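Local coordinates for 11R-lipoxygenase (Gersemia fruticosa, PDB 3VF1), which is a calcium-dependent, non-heme iron dioxygenase that probably adds molecular oxygen to polyunsaturated fatty acids in lipid metabolism, at residues S607-K610 / V611-S615. Sequence-based numbering, arbitrary orientation.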
ATOM      1  N   SER A 607      -6.400   9.214  38.242  1.00 41.09           N
ATOM      2  CA  SER A 607      -5.521   9.680  37.171  1.00 36.43           C
ATOM      3  C   SER A 607      -4.922  11.059  37.431  1.00 36.63           C
ATOM      4  O   SER A 607      -5.571  11.950  37.981  1.00 35.39           O
ATOM      5  CB  SER A 607      -6.263   9.699  35.834  1.00 35.33           C
ATOM      6  OG  SER A 607      -6.741   8.407  35.497  1.00 43.22           O
ATOM      7  N   ASN A 608      -3.670  11.213  37.015  1.00 33.81           N
ATOM      8  CA  ASN A 608      -2.983  12.494  37.040  1.00 33.69           C
ATOM      9  C   ASN A 608      -1.809  12.439  36.070  1.00 33.13           C
ATOM     10  O   ASN A 608      -1.594  11.424  35.406  1.00 33.75           O
ATOM     11  CB  ASN A 608      -2.507  12.839  38.452  1.00 33.64           C
ATOM     12  CG  ASN A 608      -1.525  11.825  39.000  1.00 37.09           C
ATOM     13  OD1 ASN A 608      -0.391  11.726  38.532  1.00 39.21           O
ATOM     14  ND2 ASN A 608      -1.952  11.075  40.009  1.00 38.15           N
ATOM     15  N   HIS A 609      -1.048  13.523  35.986  1.00 30.27           N
ATOM     16  CA  HIS A 609       0.014  13.628  34.994  1.00 29.85           C
ATOM     17  C   HIS A 609       1.037  12.496  35.117  1.00 31.96           C
ATOM     18  O   HIS A 609       1.313  11.797  34.143  1.00 32.76           O
ATOM     19  CB  HIS A 609       0.708  14.987  35.103  1.00 30.91           C
ATOM     20  CG  HIS A 609       1.336  15.443  33.824  1.00 32.74           C
ATOM     21  ND1 HIS A 609       1.377  16.766  33.445  1.00 35.82           N
ATOM     22  CD2 HIS A 609       1.948  14.748  32.834  1.00 36.11           C
ATOM     23  CE1 HIS A 609       1.986  16.869  32.276  1.00 32.51           C
ATOM     24  NE2 HIS A 609       2.342  15.659  31.886  1.00 34.62           N
ATOM     25  N   LYS A 610       1.589  12.305  36.312  1.00 34.78           N
ATOM     26  CA  LYS A 610       2.643  11.313  36.514  1.00 33.82           C
ATOM     27  C   LYS A 610       2.150   9.881  36.310  1.00 32.96           C
ATOM     28  O   LYS A 610       2.892   9.027  35.823  1.00 34.32           O
ATOM     29  CB  LYS A 610       3.265  11.460  37.905  1.00 38.78           C
ATOM     30  CG  LYS A 610       4.164  12.678  38.061  1.00 49.21           C
ATOM     31  CD  LYS A 610       5.415  12.571  37.199  1.00 55.99           C
ATOM     32  CE  LYS A 610       6.327  13.774  37.394  1.00 60.29           C
ATOM     33  NZ  LYS A 610       7.558  13.698  36.556  1.00 50.43           N
ATOM     34  N   VAL A 611       0.905   9.615  36.686  1.00 31.43           N
ATOM     35  CA  VAL A 611       0.327   8.291  36.485  1.00 33.82           C
ATOM     36  C   VAL A 611       0.270   7.977  34.999  1.00 34.28           C
ATOM     37  O   VAL A 611       0.585   6.865  34.572  1.00 34.93           O
ATOM     38  CB  VAL A 611      -1.097   8.195  37.063  1.00 36.69           C
ATOM     39  CG1 VAL A 611      -1.781   6.915  36.596  1.00 30.98           C
ATOM     40  CG2 VAL A 611      -1.059   8.263  38.582  1.00 35.67           C
ATOM     41  N   ILE A 612      -0.135   8.971  34.216  1.00 31.89           N
ATOM     42  CA  ILE A 612      -0.237   8.821  32.771  1.00 33.01           C
ATOM     43  C   ILE A 612       1.133   8.575  32.145  1.00 30.89           C
ATOM     44  O   ILE A 612       1.266   7.746  31.247  1.00 31.45           O
ATOM     45  CB  ILE A 612      -0.904  10.056  32.135  1.00 32.35           C
ATOM     46  CG1 ILE A 612      -2.413  10.014  32.392  1.00 28.56           C
ATOM     47  CG2 ILE A 612      -0.631  10.106  30.639  1.00 30.54           C
ATOM     48  CD1 ILE A 612      -3.152  11.274  31.991  1.00 26.78           C
ATOM     49  N   MET A 613       2.148   9.287  32.625  1.00 29.11           N
ATOM     50  CA  MET A 613       3.505   9.117  32.112  1.00 32.46           C
ATOM     51  C   MET A 613       4.031   7.710  32.383  1.00 33.62           C
ATOM     52  O   MET A 613       4.933   7.236  31.693  1.00 34.67           O
ATOM     53  CB  MET A 613       4.456  10.141  32.737  1.00 31.63           C
ATOM     54  CG  MET A 613       4.090  11.591  32.465  1.00 31.24           C
ATOM     55  SD  MET A 613       3.579  11.889  30.764  1.00 37.50           S
ATOM     56  CE  MET A 613       5.064  11.422  29.880  1.00 36.65           C
ATOM     57  N   ALA A 614       3.467   7.046  33.389  1.00 33.24           N
ATOM     58  CA  ALA A 614       3.908   5.703  33.754  1.00 32.13           C
ATOM     59  C   ALA A 614       3.295   4.651  32.835  1.00 34.29           C
ATOM     60  O   ALA A 614       3.837   3.552  32.692  1.00 31.27           O
ATOM     61  CB  ALA A 614       3.561   5.409  35.204  1.00 30.13           C
ATOM     62  N   SER A 615       2.164   4.988  32.220  1.00 33.30           N
ATOM     63  CA  SER A 615       1.507   4.086  31.279  1.00 34.34           C
ATOM     64  C   SER A 615       2.089   4.237  29.879  1.00 33.03           C
ATOM     65  O   SER A 615       2.337   3.247  29.192  1.00 32.40           O
ATOM     66  CB  SER A 615       0.002   4.350  31.245  1.00 35.84           C
ATOM     67  OG  SER A 615      -0.636   3.808  32.386  1.00 41.43           O
TER
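N608 folds back over the first turn of helix 609-615 as its N-cap, its OD1 accepting from V611 N at 3.1 Å with an N-H...O angle of 162°. Its chi1 of 61° tucks the amide over its own backbone, within range of this N-H, which meets OD1 from above the carbonyl plane. The amide crosses the V611 side chain at about a right angle, and V611 CG2 lies 3.3 Å from N608 ND2. The N608 main chain also takes part: I612 N donates to N608 O at 3.1 Å, and M613 N to H609 O in the same i to i+4 manner. One turn apart, H609 and M613 run side by side; M613 SD sits in the plane of the imidazole at its edge, 4.9 Å from the ring centroid, and M613 CG is 3.8 Å from H609 CD2. Beyond them, H609 NE2 accepts a hydrogen bond from the backbone N of L229, while I612 packs on W370, M374 and L377 of helix 369-410. With an alanine here in place of N608, V611 N would lose its side-chain acceptor and the helix start is likely to fray. Accepting at NE2 suggests a neutral H609 protonated on ND1, its CD2 edge held toward M613 SD.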